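Local structure of putative ribosomal N-acetyltransferase YdaF (1NSL) at residues N92-I97 / L128-I133; V145-G150 / V171-L176; R23-I28 / N44-D49. The protein probably transfers acetyl groups to the N-terminal amine of proteins, possibly ribosomal ones, as a member of the GNAT acetyltransferase family. All blocks are in the same frame, centred on the assembly; numbering follows the deposited sequence.

Contact 1: residues N92-I97 / L128-I133; sequences NRKAEI and LNRVAI
Lys94 carries CG between its backbone N and its carbonyl carbon (chi1 61°), while Arg130 holds CG anti to the backbone N (chi1 162°). From there both chains extend side by side, pointing the same way. Their CB atoms are 3.6 Å apart. Further out, CD of Lys94 rests on CD of Arg130. Two like charges thus run close together, with Lys94 NZ 4.8 Å from Arg130 NE. A salt bridge from Arg130 to Glu154 probably offsets the repulsion. Arg130 also donates to the carbonyl O of Arg158 of a neighbouring subunit.

The backbones are joined by hydrogen bonds. Arg93 O accepts two N-H groups: Asn129 N at 2.6 Å, in the carbonyl plane, and Arg130 N, tilted 18° from it. The bond from Ala95 N to Arg130 O is weak. Ala132 N then gives a firmer one to Ala95 O, at 2.9 Å. Ile97 N closes the series on Ala132 O, at 2.8 Å and nearly along the C=O axis. On the far side of the first strand, Arg93 and Lys94 together face Asp89 in a G1 beta bulge.

On the face that carries Ala95, Ile97, Val131 and Ile133 the contact is apolar. Ala95 CB meets Leu128 CD1. Ile97 touches two residues at once: its CD1 lies 3.9 Å from Val131 CG1, and its CB 3.8 Å from Ile133 CG1. Helix 110-124 packs over Ile97 and Val131.

Strand 94-101, this helix and strand 130-136 form a beta-alpha-beta unit. The parallel pairing of its strands is characteristic of the GNAT fold. In relatives, the corresponding strands splay apart further along and receive acetyl-CoA between them.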
ATOM      1  N   ASN C  92      -5.273  -7.257 -26.513  1.00 28.74           N
ATOM      2  CA  ASN C  92      -5.250  -8.134 -27.675  1.00 28.31           C
ATOM      3  C   ASN C  92      -6.327  -9.191 -27.590  1.00 27.94           C
ATOM      4  O   ASN C  92      -6.451 -10.049 -28.450  1.00 26.84           O
ATOM      5  CB  ASN C  92      -3.871  -8.739 -27.880  1.00 29.08           C
ATOM      6  CG  ASN C  92      -2.807  -7.687 -28.040  1.00 28.92           C
ATOM      7  OD1 ASN C  92      -2.783  -6.920 -29.021  1.00 29.75           O
ATOM      8  ND2 ASN C  92      -1.933  -7.622 -27.065  1.00 27.98           N
ATOM      9  N   ARG C  93      -7.082  -9.141 -26.504  1.00 27.82           N
ATOM     10  CA  ARG C  93      -8.211 -10.005 -26.388  1.00 28.39           C
ATOM     11  C   ARG C  93      -7.843 -11.475 -26.262  1.00 28.55           C
ATOM     12  O   ARG C  93      -8.558 -12.339 -26.777  1.00 28.12           O
ATOM     13  CB  ARG C  93      -9.078  -9.794 -27.621  1.00 28.53           C
ATOM     14  CG  ARG C  93      -9.685  -8.391 -27.697  1.00 29.54           C
ATOM     15  CD  ARG C  93     -10.586  -8.137 -28.905  1.00 31.16           C
ATOM     16  NE  ARG C  93     -11.340  -6.909 -28.673  1.00 36.08           N
ATOM     17  CZ  ARG C  93     -12.320  -6.433 -29.436  1.00 35.77           C
ATOM     18  NH1 ARG C  93     -12.909  -5.287 -29.112  1.00 36.70           N
ATOM     19  NH2 ARG C  93     -12.696  -7.078 -30.523  1.00 35.21           N
ATOM     20  N   LYS C  94      -6.769 -11.765 -25.533  1.00 28.69           N
ATOM     21  CA  LYS C  94      -6.301 -13.144 -25.439  1.00 29.14           C
ATOM     22  C   LYS C  94      -5.809 -13.517 -24.063  1.00 30.43           C
ATOM     23  O   LYS C  94      -5.580 -12.642 -23.229  1.00 31.66           O
ATOM     24  CB  LYS C  94      -5.123 -13.312 -26.368  1.00 28.69           C
ATOM     25  CG  LYS C  94      -3.964 -12.445 -26.049  1.00 25.24           C
ATOM     26  CD  LYS C  94      -2.775 -12.799 -26.949  1.00 22.45           C
ATOM     27  CE  LYS C  94      -1.575 -11.870 -26.668  1.00 20.18           C
ATOM     28  NZ  LYS C  94      -0.498 -12.206 -27.590  1.00 21.55           N
ATOM     29  N   ALA C  95      -5.556 -14.795 -23.819  1.00 30.26           N
ATOM     30  CA  ALA C  95      -5.093 -15.173 -22.474  1.00 30.65           C
ATOM     31  C   ALA C  95      -4.497 -16.572 -22.542  1.00 30.80           C
ATOM     32  O   ALA C  95      -4.645 -17.219 -23.559  1.00 32.85           O
ATOM     33  CB  ALA C  95      -6.273 -15.146 -21.529  1.00 29.75           C
ATOM     34  N   GLU C  96      -3.828 -17.056 -21.513  1.00 30.33           N
ATOM     35  CA  GLU C  96      -3.453 -18.476 -21.495  1.00 31.69           C
ATOM     36  C   GLU C  96      -4.050 -19.349 -20.364  1.00 32.18           C
ATOM     37  O   GLU C  96      -4.480 -18.823 -19.330  1.00 33.35           O
ATOM     38  CB  GLU C  96      -1.984 -18.592 -21.452  1.00 31.47           C
ATOM     39  CG  GLU C  96      -1.382 -17.526 -22.314  1.00 35.26           C
ATOM     40  CD  GLU C  96       0.104 -17.519 -22.181  1.00 37.19           C
ATOM     41  OE1 GLU C  96       0.629 -18.494 -21.586  1.00 39.54           O
ATOM     42  OE2 GLU C  96       0.719 -16.549 -22.657  1.00 38.35           O
ATOM     43  N   ILE C  97      -4.120 -20.672 -20.586  1.00 31.73           N
ATOM     44  CA  ILE C  97      -4.594 -21.611 -19.559  1.00 30.85           C
ATOM     45  C   ILE C  97      -3.516 -22.560 -19.010  1.00 29.80           C
ATOM     46  O   ILE C  97      -2.655 -23.012 -19.727  1.00 28.65           O
ATOM     47  CB  ILE C  97      -5.821 -22.365 -20.064  1.00 31.98           C
ATOM     48  CG1 ILE C  97      -7.010 -21.386 -20.111  1.00 31.82           C
ATOM     49  CG2 ILE C  97      -6.159 -23.634 -19.208  1.00 29.40           C
ATOM     50  CD1 ILE C  97      -8.259 -21.991 -20.673  1.00 29.39           C
ATOM     51  N   LEU C 128     -12.983 -12.826 -24.884  1.00 29.40           N
ATOM     52  CA  LEU C 128     -11.675 -12.900 -25.506  1.00 28.66           C
ATOM     53  C   LEU C 128     -11.797 -13.507 -26.857  1.00 27.87           C
ATOM     54  O   LEU C 128     -12.753 -14.223 -27.140  1.00 26.57           O
ATOM     55  CB  LEU C 128     -10.738 -13.852 -24.739  1.00 28.80           C
ATOM     56  CG  LEU C 128     -10.497 -13.437 -23.297  1.00 29.44           C
ATOM     57  CD1 LEU C 128      -9.281 -14.104 -22.789  1.00 27.19           C
ATOM     58  CD2 LEU C 128     -10.350 -11.926 -23.269  1.00 28.40           C
ATOM     59  N   ASN C 129     -10.754 -13.311 -27.653  1.00 27.45           N
ATOM     60  CA  ASN C 129     -10.728 -13.856 -28.993  1.00 27.04           C
ATOM     61  C   ASN C 129      -9.819 -15.072 -29.074  1.00 26.69           C
ATOM     62  O   ASN C 129     -10.074 -16.034 -29.795  1.00 27.33           O
ATOM     63  CB  ASN C 129     -10.296 -12.789 -29.989  1.00 26.56           C
ATOM     64  CG  ASN C 129     -10.328 -13.279 -31.398  1.00 26.78           C
ATOM     65  OD1 ASN C 129      -9.280 -13.426 -32.044  1.00 27.25           O
ATOM     66  ND2 ASN C 129     -11.531 -13.546 -31.898  1.00 25.64           N
ATOM     67  N   ARG C 130      -8.781 -15.070 -28.282  1.00 25.74           N
ATOM     68  CA  ARG C 130      -7.807 -16.113 -28.429  1.00 25.70           C
ATOM     69  C   ARG C 130      -7.610 -16.788 -27.082  1.00 25.49           C
ATOM     70  O   ARG C 130      -7.714 -16.172 -26.068  1.00 26.49           O
ATOM     71  CB  ARG C 130      -6.529 -15.439 -28.938  1.00 25.34           C
ATOM     72  CG  ARG C 130      -5.263 -16.219 -28.769  1.00 26.00           C
ATOM     73  CD  ARG C 130      -3.999 -15.544 -29.308  1.00 25.80           C
ATOM     74  NE  ARG C 130      -2.836 -16.245 -28.748  1.00 28.28           N
ATOM     75  CZ  ARG C 130      -2.245 -17.262 -29.343  1.00 27.95           C
ATOM     76  NH1 ARG C 130      -2.689 -17.662 -30.523  1.00 28.95           N
ATOM     77  NH2 ARG C 130      -1.214 -17.865 -28.780  1.00 26.30           N
ATOM     78  N   VAL C 131      -7.383 -18.068 -27.024  1.00 25.62           N
ATOM     79  CA  VAL C 131      -7.003 -18.619 -25.736  1.00 26.40           C
ATOM     80  C   VAL C 131      -5.861 -19.572 -26.013  1.00 27.66           C
ATOM     81  O   VAL C 131      -5.917 -20.321 -27.021  1.00 28.65           O
ATOM     82  CB  VAL C 131      -8.150 -19.312 -25.086  1.00 26.09           C
ATOM     83  CG1 VAL C 131      -7.672 -20.349 -24.209  1.00 24.94           C
ATOM     84  CG2 VAL C 131      -8.913 -18.295 -24.285  1.00 26.58           C
ATOM     85  N   ALA C 132      -4.785 -19.544 -25.231  1.00 27.14           N
ATOM     86  CA  ALA C 132      -3.737 -20.520 -25.564  1.00 27.34           C
ATOM     87  C   ALA C 132      -3.433 -21.445 -24.434  1.00 27.93           C
ATOM     88  O   ALA C 132      -3.791 -21.172 -23.280  1.00 28.85           O
ATOM     89  CB  ALA C 132      -2.483 -19.836 -26.018  1.00 26.33           C
ATOM     90  N   ILE C 133      -2.777 -22.544 -24.752  1.00 27.64           N
ATOM     91  CA  ILE C 133      -2.286 -23.430 -23.728  1.00 27.93           C
ATOM     92  C   ILE C 133      -0.890 -23.858 -24.126  1.00 28.84           C
ATOM     93  O   ILE C 133      -0.621 -24.181 -25.281  1.00 29.11           O
ATOM     94  CB  ILE C 133      -3.132 -24.683 -23.649  1.00 27.71           C
ATOM     95  CG1 ILE C 133      -4.423 -24.464 -22.864  1.00 27.98           C
ATOM     96  CG2 ILE C 133      -2.347 -25.831 -23.026  1.00 27.37           C
ATOM     97  CD1 ILE C 133      -5.422 -25.672 -23.060  1.00 23.68           C
TER

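Contact 2: residues V145-G150 / V171-L176; sequences VPERIG and VYYSLL
Helix 145-149 runs over strand 171-176 in much the same direction, 28° off parallel, with Pro146 and Tyr173 as its nearest CA pair at 6.8 Å. Pro146 meets one face of the Tyr173 ring with CB, the two side chains crossing at about a right angle. The contact is a CH-pi interaction: Pro146 CB stands 3.9 Å from the Tyr173 ring centroid and is offset toward the rim near CG. Pro146 CG sits beside Tyr173 CD1.

Glu147 reaches the phenol end of the ring. Its CG is 3.4 Å from Tyr173 CE2, and its carboxylate comes near the hydroxyl without bonding to it. That hydroxyl is hydrogen-bonded to Arg143, one turn earlier on the same helix.

At the other end the packing is looser. Ile149 CG2 is 4.4 Å from Leu175 CD2, and Gly150 O comes near Leu175 CD1. Gly150 leaves the helix with positive phi (88°), a backbone shape that favours glycine.

Phe151 follows and touches Pro146, Tyr173 and Leu175. Ile133 of strand 130-136 also packs on Pro146. The helix therefore lies on one face of the sheet, where strand 171-176 is flanked by strands 130-136 and 152-163, with helix 110-124 against Val145 and Arg148.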
ATOM      1  N   VAL C 145      -4.322 -32.344 -23.541  1.00 32.64           N
ATOM      2  CA  VAL C 145      -5.531 -31.630 -23.254  1.00 33.16           C
ATOM      3  C   VAL C 145      -6.022 -30.703 -24.370  1.00 33.28           C
ATOM      4  O   VAL C 145      -7.156 -30.790 -24.801  1.00 34.22           O
ATOM      5  CB  VAL C 145      -5.520 -30.979 -21.890  1.00 33.38           C
ATOM      6  CG1 VAL C 145      -6.627 -29.897 -21.806  1.00 28.80           C
ATOM      7  CG2 VAL C 145      -5.754 -32.086 -20.879  1.00 33.20           C
ATOM      8  N   PRO C 146      -5.143 -29.863 -24.859  1.00 32.22           N
ATOM      9  CA  PRO C 146      -5.481 -28.962 -25.955  1.00 31.36           C
ATOM     10  C   PRO C 146      -5.968 -29.737 -27.202  1.00 30.01           C
ATOM     11  O   PRO C 146      -6.973 -29.406 -27.803  1.00 29.67           O
ATOM     12  CB  PRO C 146      -4.135 -28.313 -26.282  1.00 31.38           C
ATOM     13  CG  PRO C 146      -3.354 -28.484 -25.070  1.00 32.32           C
ATOM     14  CD  PRO C 146      -3.746 -29.765 -24.417  1.00 31.85           C
ATOM     15  N   GLU C 147      -5.230 -30.756 -27.579  1.00 28.69           N
ATOM     16  CA  GLU C 147      -5.505 -31.479 -28.799  1.00 29.04           C
ATOM     17  C   GLU C 147      -6.868 -32.164 -28.794  1.00 28.63           C
ATOM     18  O   GLU C 147      -7.450 -32.324 -29.840  1.00 28.32           O
ATOM     19  CB  GLU C 147      -4.418 -32.508 -29.097  1.00 28.91           C
ATOM     20  CG  GLU C 147      -3.025 -31.955 -29.408  1.00 32.16           C
ATOM     21  CD  GLU C 147      -1.909 -33.035 -29.403  1.00 35.73           C
ATOM     22  OE1 GLU C 147      -1.272 -33.288 -30.443  1.00 35.78           O
ATOM     23  OE2 GLU C 147      -1.642 -33.649 -28.350  1.00 38.26           O
ATOM     24  N   ARG C 148      -7.349 -32.531 -27.607  1.00 28.67           N
ATOM     25  CA  ARG C 148      -8.621 -33.206 -27.385  1.00 27.90           C
ATOM     26  C   ARG C 148      -9.673 -32.106 -27.530  1.00 28.16           C
ATOM     27  O   ARG C 148     -10.656 -32.294 -28.206  1.00 29.52           O
ATOM     28  CB  ARG C 148      -8.648 -33.892 -25.982  1.00 27.31           C
ATOM     29  CG  ARG C 148      -9.752 -34.877 -25.660  1.00 25.16           C
ATOM     30  CD  ARG C 148     -10.604 -34.490 -24.472  1.00 27.94           C
ATOM     31  NE  ARG C 148     -10.754 -35.467 -23.371  1.00 27.16           N
ATOM     32  CZ  ARG C 148     -11.872 -36.121 -23.080  1.00 25.12           C
ATOM     33  NH1 ARG C 148     -12.947 -35.987 -23.819  1.00 26.62           N
ATOM     34  NH2 ARG C 148     -11.923 -36.943 -22.065  1.00 25.57           N
ATOM     35  N   ILE C 149      -9.489 -30.936 -26.967  1.00 27.24           N
ATOM     36  CA  ILE C 149     -10.521 -29.932 -27.199  1.00 27.84           C
ATOM     37  C   ILE C 149     -10.453 -29.266 -28.633  1.00 27.58           C
ATOM     38  O   ILE C 149     -11.312 -28.451 -29.010  1.00 26.79           O
ATOM     39  CB  ILE C 149     -10.442 -28.880 -26.100  1.00 28.27           C
ATOM     40  CG1 ILE C 149     -10.847 -29.454 -24.758  1.00 28.79           C
ATOM     41  CG2 ILE C 149     -11.301 -27.632 -26.405  1.00 30.26           C
ATOM     42  CD1 ILE C 149     -10.220 -28.649 -23.659  1.00 27.81           C
ATOM     43  N   GLY C 150      -9.442 -29.591 -29.427  1.00 26.80           N
ATOM     44  CA  GLY C 150      -9.328 -28.933 -30.704  1.00 27.37           C
ATOM     45  C   GLY C 150      -8.587 -27.603 -30.902  1.00 27.96           C
ATOM     46  O   GLY C 150      -8.888 -26.863 -31.862  1.00 28.02           O
ATOM     47  N   VAL C 171       5.858 -26.211 -26.334  1.00 29.48           N
ATOM     48  CA  VAL C 171       5.078 -26.068 -27.534  1.00 30.39           C
ATOM     49  C   VAL C 171       3.767 -25.293 -27.239  1.00 30.87           C
ATOM     50  O   VAL C 171       3.123 -25.542 -26.224  1.00 31.07           O
ATOM     51  CB  VAL C 171       4.730 -27.381 -28.083  1.00 30.63           C
ATOM     52  CG1 VAL C 171       4.035 -28.173 -27.049  1.00 32.25           C
ATOM     53  CG2 VAL C 171       3.833 -27.184 -29.256  1.00 31.08           C
ATOM     54  N   TYR C 172       3.374 -24.358 -28.107  1.00 30.50           N
ATOM     55  CA  TYR C 172       2.187 -23.575 -27.870  1.00 30.09           C
ATOM     56  C   TYR C 172       1.016 -24.142 -28.640  1.00 30.27           C
ATOM     57  O   TYR C 172       1.232 -24.693 -29.694  1.00 30.16           O
ATOM     58  CB  TYR C 172       2.451 -22.156 -28.361  1.00 30.68           C
ATOM     59  CG  TYR C 172       3.150 -21.424 -27.328  1.00 30.68           C
ATOM     60  CD1 TYR C 172       4.469 -21.673 -27.076  1.00 33.68           C
ATOM     61  CD2 TYR C 172       2.475 -20.599 -26.479  1.00 32.75           C
ATOM     62  CE1 TYR C 172       5.118 -21.059 -26.016  1.00 34.21           C
ATOM     63  CE2 TYR C 172       3.116 -19.988 -25.445  1.00 33.63           C
ATOM     64  CZ  TYR C 172       4.434 -20.225 -25.228  1.00 33.65           C
ATOM     65  OH  TYR C 172       5.073 -19.628 -24.193  1.00 38.79           O
ATOM     66  N   TYR C 173      -0.206 -23.963 -28.113  1.00 29.58           N
ATOM     67  CA  TYR C 173      -1.466 -24.316 -28.761  1.00 28.86           C
ATOM     68  C   TYR C 173      -2.508 -23.178 -28.589  1.00 28.59           C
ATOM     69  O   TYR C 173      -2.537 -22.568 -27.548  1.00 29.32           O
ATOM     70  CB  TYR C 173      -2.065 -25.548 -28.108  1.00 28.73           C
ATOM     71  CG  TYR C 173      -1.418 -26.913 -28.306  1.00 29.17           C
ATOM     72  CD1 TYR C 173      -0.525 -27.398 -27.387  1.00 27.21           C
ATOM     73  CD2 TYR C 173      -1.789 -27.757 -29.360  1.00 31.11           C
ATOM     74  CE1 TYR C 173       0.018 -28.657 -27.492  1.00 28.98           C
ATOM     75  CE2 TYR C 173      -1.244 -29.060 -29.493  1.00 30.15           C
ATOM     76  CZ  TYR C 173      -0.332 -29.499 -28.531  1.00 31.86           C
ATOM     77  OH  TYR C 173       0.266 -30.749 -28.601  1.00 31.37           O
ATOM     78  N   SER C 174      -3.407 -22.939 -29.560  1.00 28.10           N
ATOM     79  CA  SER C 174      -4.379 -21.841 -29.454  1.00 27.26           C
ATOM     80  C   SER C 174      -5.745 -22.105 -30.097  1.00 27.83           C
ATOM     81  O   SER C 174      -5.864 -22.764 -31.110  1.00 27.55           O
ATOM     82  CB  SER C 174      -3.822 -20.573 -30.065  1.00 26.40           C
ATOM     83  OG  SER C 174      -3.509 -20.833 -31.393  1.00 24.97           O
ATOM     84  N   LEU C 175      -6.776 -21.536 -29.497  1.00 27.16           N
ATOM     85  CA  LEU C 175      -8.096 -21.731 -29.959  1.00 25.91           C
ATOM     86  C   LEU C 175      -8.684 -20.349 -30.282  1.00 26.10           C
ATOM     87  O   LEU C 175      -8.668 -19.442 -29.458  1.00 24.85           O
ATOM     88  CB  LEU C 175      -8.874 -22.497 -28.893  1.00 25.38           C
ATOM     89  CG  LEU C 175     -10.377 -22.671 -29.154  1.00 25.68           C
ATOM     90  CD1 LEU C 175     -10.690 -23.083 -30.583  1.00 23.46           C
ATOM     91  CD2 LEU C 175     -10.967 -23.654 -28.191  1.00 24.47           C
ATOM     92  N   LEU C 176      -9.173 -20.168 -31.510  1.00 26.55           N
ATOM     93  CA  LEU C 176      -9.708 -18.869 -31.835  1.00 26.15           C
ATOM     94  C   LEU C 176     -11.177 -18.899 -31.657  1.00 26.62           C
ATOM     95  O   LEU C 176     -11.815 -19.761 -32.178  1.00 27.29           O
ATOM     96  CB  LEU C 176      -9.350 -18.479 -33.233  1.00 25.19           C
ATOM     97  CG  LEU C 176      -7.863 -18.568 -33.509  1.00 24.56           C
ATOM     98  CD1 LEU C 176      -7.459 -17.545 -34.505  1.00 24.90           C
ATOM     99  CD2 LEU C 176      -7.063 -18.345 -32.268  1.00 27.22           C
TER

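Contact 3: residues R23-I28 / N44-D49; sequences RLAELI and NPSSAD
Ala25 and Ser46 bury the most surface here, 57 Å² each, with Ile28 next. Ala25 lies on helix 21-30 and Ser46 on the loop leading into helix 48-65. Their CA atoms are only 5.3 Å apart, a closeness that suits two small residues. The CB atoms face each other at 3.7 Å, from Ala25 to Ser46. Ala25 CB also reaches the start of the second helix, 3.9 Å from Ala48 N and near the methyl of Ala48.

Ile28 stands one turn on from Ala25. Its CG2 is anti to the backbone N, and this branch meets Ser46 OG at 3.3 Å. Ser46 OG lies next to both this methyl and the carbonyl O of Ala25, and no hydrogen bond forms across the contact.

Ser47 turns away from the first helix. It is the N-cap of helix 48-65, and its OG accepts from Thr50 N. Tyr51 of that helix touches Ile28 and Ser46, while Trp100 of strand 94-101 packs on Ile28.

With no hydrogen bond or salt bridge between the segments, the contact rests on van der Waals packing of two small residues and one branch of Ile28, and the polar capping is done within the second helix.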
ATOM      1  N   ARG C  23      -3.892 -28.319   2.718  1.00 27.59           N
ATOM      2  CA  ARG C  23      -4.106 -29.292   1.647  1.00 27.67           C
ATOM      3  C   ARG C  23      -3.344 -28.972   0.366  1.00 26.82           C
ATOM      4  O   ARG C  23      -2.794 -29.874  -0.246  1.00 27.44           O
ATOM      5  CB  ARG C  23      -5.588 -29.562   1.377  1.00 28.43           C
ATOM      6  CG  ARG C  23      -6.244 -30.291   2.553  1.00 33.96           C
ATOM      7  CD  ARG C  23      -7.779 -30.626   2.449  1.00 40.52           C
ATOM      8  NE  ARG C  23      -8.358 -31.271   3.660  1.00 40.31           N
ATOM      9  CZ  ARG C  23      -9.628 -31.705   3.752  1.00 42.09           C
ATOM     10  NH1 ARG C  23     -10.074 -32.282   4.871  1.00 42.15           N
ATOM     11  NH2 ARG C  23     -10.461 -31.583   2.714  1.00 42.44           N
ATOM     12  N   LEU C  24      -3.288 -27.707  -0.038  1.00 25.36           N
ATOM     13  CA  LEU C  24      -2.547 -27.352  -1.224  1.00 23.95           C
ATOM     14  C   LEU C  24      -1.060 -27.681  -1.042  1.00 24.02           C
ATOM     15  O   LEU C  24      -0.445 -28.332  -1.869  1.00 23.46           O
ATOM     16  CB  LEU C  24      -2.707 -25.873  -1.526  1.00 23.67           C
ATOM     17  CG  LEU C  24      -2.059 -25.386  -2.817  1.00 22.58           C
ATOM     18  CD1 LEU C  24      -2.682 -26.128  -3.936  1.00 23.56           C
ATOM     19  CD2 LEU C  24      -2.286 -23.944  -3.030  1.00 21.74           C
ATOM     20  N   ALA C  25      -0.477 -27.228   0.044  1.00 23.87           N
ATOM     21  CA  ALA C  25       0.939 -27.441   0.255  1.00 24.24           C
ATOM     22  C   ALA C  25       1.290 -28.933   0.278  1.00 24.82           C
ATOM     23  O   ALA C  25       2.299 -29.368  -0.261  1.00 24.52           O
ATOM     24  CB  ALA C  25       1.385 -26.759   1.563  1.00 23.75           C
ATOM     25  N   GLU C  26       0.451 -29.734   0.897  1.00 26.03           N
ATOM     26  CA  GLU C  26       0.759 -31.152   0.978  1.00 27.55           C
ATOM     27  C   GLU C  26       0.674 -31.763  -0.413  1.00 26.71           C
ATOM     28  O   GLU C  26       1.543 -32.526  -0.840  1.00 26.38           O
ATOM     29  CB  GLU C  26      -0.195 -31.817   1.949  1.00 28.72           C
ATOM     30  CG  GLU C  26      -0.173 -33.327   2.021  1.00 32.02           C
ATOM     31  CD  GLU C  26      -1.143 -33.786   3.092  1.00 38.02           C
ATOM     32  OE1 GLU C  26      -2.020 -32.958   3.471  1.00 39.70           O
ATOM     33  OE2 GLU C  26      -1.015 -34.932   3.589  1.00 41.75           O
ATOM     34  N   LEU C  27      -0.360 -31.381  -1.139  1.00 25.90           N
ATOM     35  CA  LEU C  27      -0.510 -31.855  -2.506  1.00 25.57           C
ATOM     36  C   LEU C  27       0.700 -31.405  -3.328  1.00 25.18           C
ATOM     37  O   LEU C  27       1.091 -32.028  -4.303  1.00 24.68           O
ATOM     38  CB  LEU C  27      -1.760 -31.243  -3.099  1.00 25.05           C
ATOM     39  CG  LEU C  27      -2.878 -32.037  -3.720  1.00 25.62           C
ATOM     40  CD1 LEU C  27      -3.085 -33.342  -3.077  1.00 26.93           C
ATOM     41  CD2 LEU C  27      -4.077 -31.183  -3.442  1.00 29.17           C
ATOM     42  N   ILE C  28       1.328 -30.321  -2.928  1.00 24.77           N
ATOM     43  CA  ILE C  28       2.399 -29.872  -3.766  1.00 24.38           C
ATOM     44  C   ILE C  28       3.691 -30.588  -3.463  1.00 24.98           C
ATOM     45  O   ILE C  28       4.504 -30.772  -4.357  1.00 24.84           O
ATOM     46  CB  ILE C  28       2.574 -28.369  -3.698  1.00 24.19           C
ATOM     47  CG1 ILE C  28       1.539 -27.705  -4.611  1.00 23.46           C
ATOM     48  CG2 ILE C  28       3.943 -27.986  -4.154  1.00 22.70           C
ATOM     49  CD1 ILE C  28       1.507 -26.219  -4.514  1.00 20.42           C
ATOM     50  N   ASN C  44      11.384 -23.441  -4.771  1.00 44.08           N
ATOM     51  CA  ASN C  44      11.526 -23.553  -3.333  1.00 43.20           C
ATOM     52  C   ASN C  44      10.039 -23.618  -3.021  1.00 42.39           C
ATOM     53  O   ASN C  44       9.358 -22.579  -2.855  1.00 42.01           O
ATOM     54  CB  ASN C  44      12.173 -22.314  -2.717  1.00 43.42           C
ATOM     55  N   PRO C  45       9.576 -24.859  -2.897  1.00 41.37           N
ATOM     56  CA  PRO C  45       8.154 -25.191  -2.890  1.00 40.80           C
ATOM     57  C   PRO C  45       7.435 -24.626  -1.700  1.00 40.35           C
ATOM     58  O   PRO C  45       7.914 -23.747  -0.994  1.00 41.40           O
ATOM     59  CB  PRO C  45       8.134 -26.721  -2.836  1.00 40.87           C
ATOM     60  CG  PRO C  45       9.582 -27.152  -2.972  1.00 41.69           C
ATOM     61  CD  PRO C  45      10.432 -26.007  -2.563  1.00 41.11           C
ATOM     62  N   SER C  46       6.269 -25.174  -1.463  1.00 39.08           N
ATOM     63  CA  SER C  46       5.370 -24.680  -0.457  1.00 37.85           C
ATOM     64  C   SER C  46       5.845 -24.589   0.967  1.00 36.30           C
ATOM     65  O   SER C  46       7.000 -24.893   1.310  1.00 36.79           O
ATOM     66  CB  SER C  46       4.186 -25.608  -0.491  1.00 39.01           C
ATOM     67  OG  SER C  46       4.586 -26.803  -1.150  1.00 39.31           O
ATOM     68  N   SER C  47       4.877 -24.205   1.786  1.00 34.16           N
ATOM     69  CA  SER C  47       5.010 -23.946   3.198  1.00 32.05           C
ATOM     70  C   SER C  47       3.622 -23.498   3.514  1.00 31.71           C
ATOM     71  O   SER C  47       3.231 -22.439   3.109  1.00 31.95           O
ATOM     72  CB  SER C  47       5.940 -22.784   3.432  1.00 31.22           C
ATOM     73  OG  SER C  47       5.475 -22.023   4.523  1.00 27.62           O
ATOM     74  N   ALA C  48       2.842 -24.311   4.198  1.00 31.88           N
ATOM     75  CA  ALA C  48       1.433 -23.980   4.456  1.00 31.57           C
ATOM     76  C   ALA C  48       1.203 -22.553   4.965  1.00 32.05           C
ATOM     77  O   ALA C  48       0.143 -21.999   4.722  1.00 32.50           O
ATOM     78  CB  ALA C  48       0.787 -24.993   5.405  1.00 31.78           C
ATOM     79  N   ASP C  49       2.168 -21.962   5.680  1.00 31.45           N
ATOM     80  CA  ASP C  49       2.027 -20.582   6.094  1.00 30.95           C
ATOM     81  C   ASP C  49       2.106 -19.629   4.916  1.00 29.55           C
ATOM     82  O   ASP C  49       1.294 -18.756   4.764  1.00 29.59           O
ATOM     83  CB  ASP C  49       3.103 -20.241   7.109  1.00 31.88           C
ATOM     84  CG  ASP C  49       2.741 -20.704   8.487  1.00 33.45           C
ATOM     85  OD1 ASP C  49       2.942 -19.925   9.425  1.00 35.20           O
ATOM     86  OD2 ASP C  49       2.226 -21.822   8.733  1.00 37.61           O
TER

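How the contacts relate
Contacts 1 and 2 adjoin, their centres 11 Å apart, and share one sheet. Strand 130-136 pairs with strand 94-101 on one side and with strand 166-176 on the other. The second pairing probably includes hydrogen bonds from Ile133 N to Tyr173 O (2.8 Å) and from Leu175 N to Val131 O (2.9 Å). Both contacts also touch the second subunit. Contact 3 lies on the opposite side of the chain's centre; its own centre is about 29 Å from those of contacts 1 and 2. Its nearest atoms are about 16 Å from contact 1 and about 17 Å from contact 2. Strand 94-101 spans part of this gap, since its Trp100 packs on Ile28. The acetyl-CoA site expected from relatives would lie beyond contact 1, where its strands diverge.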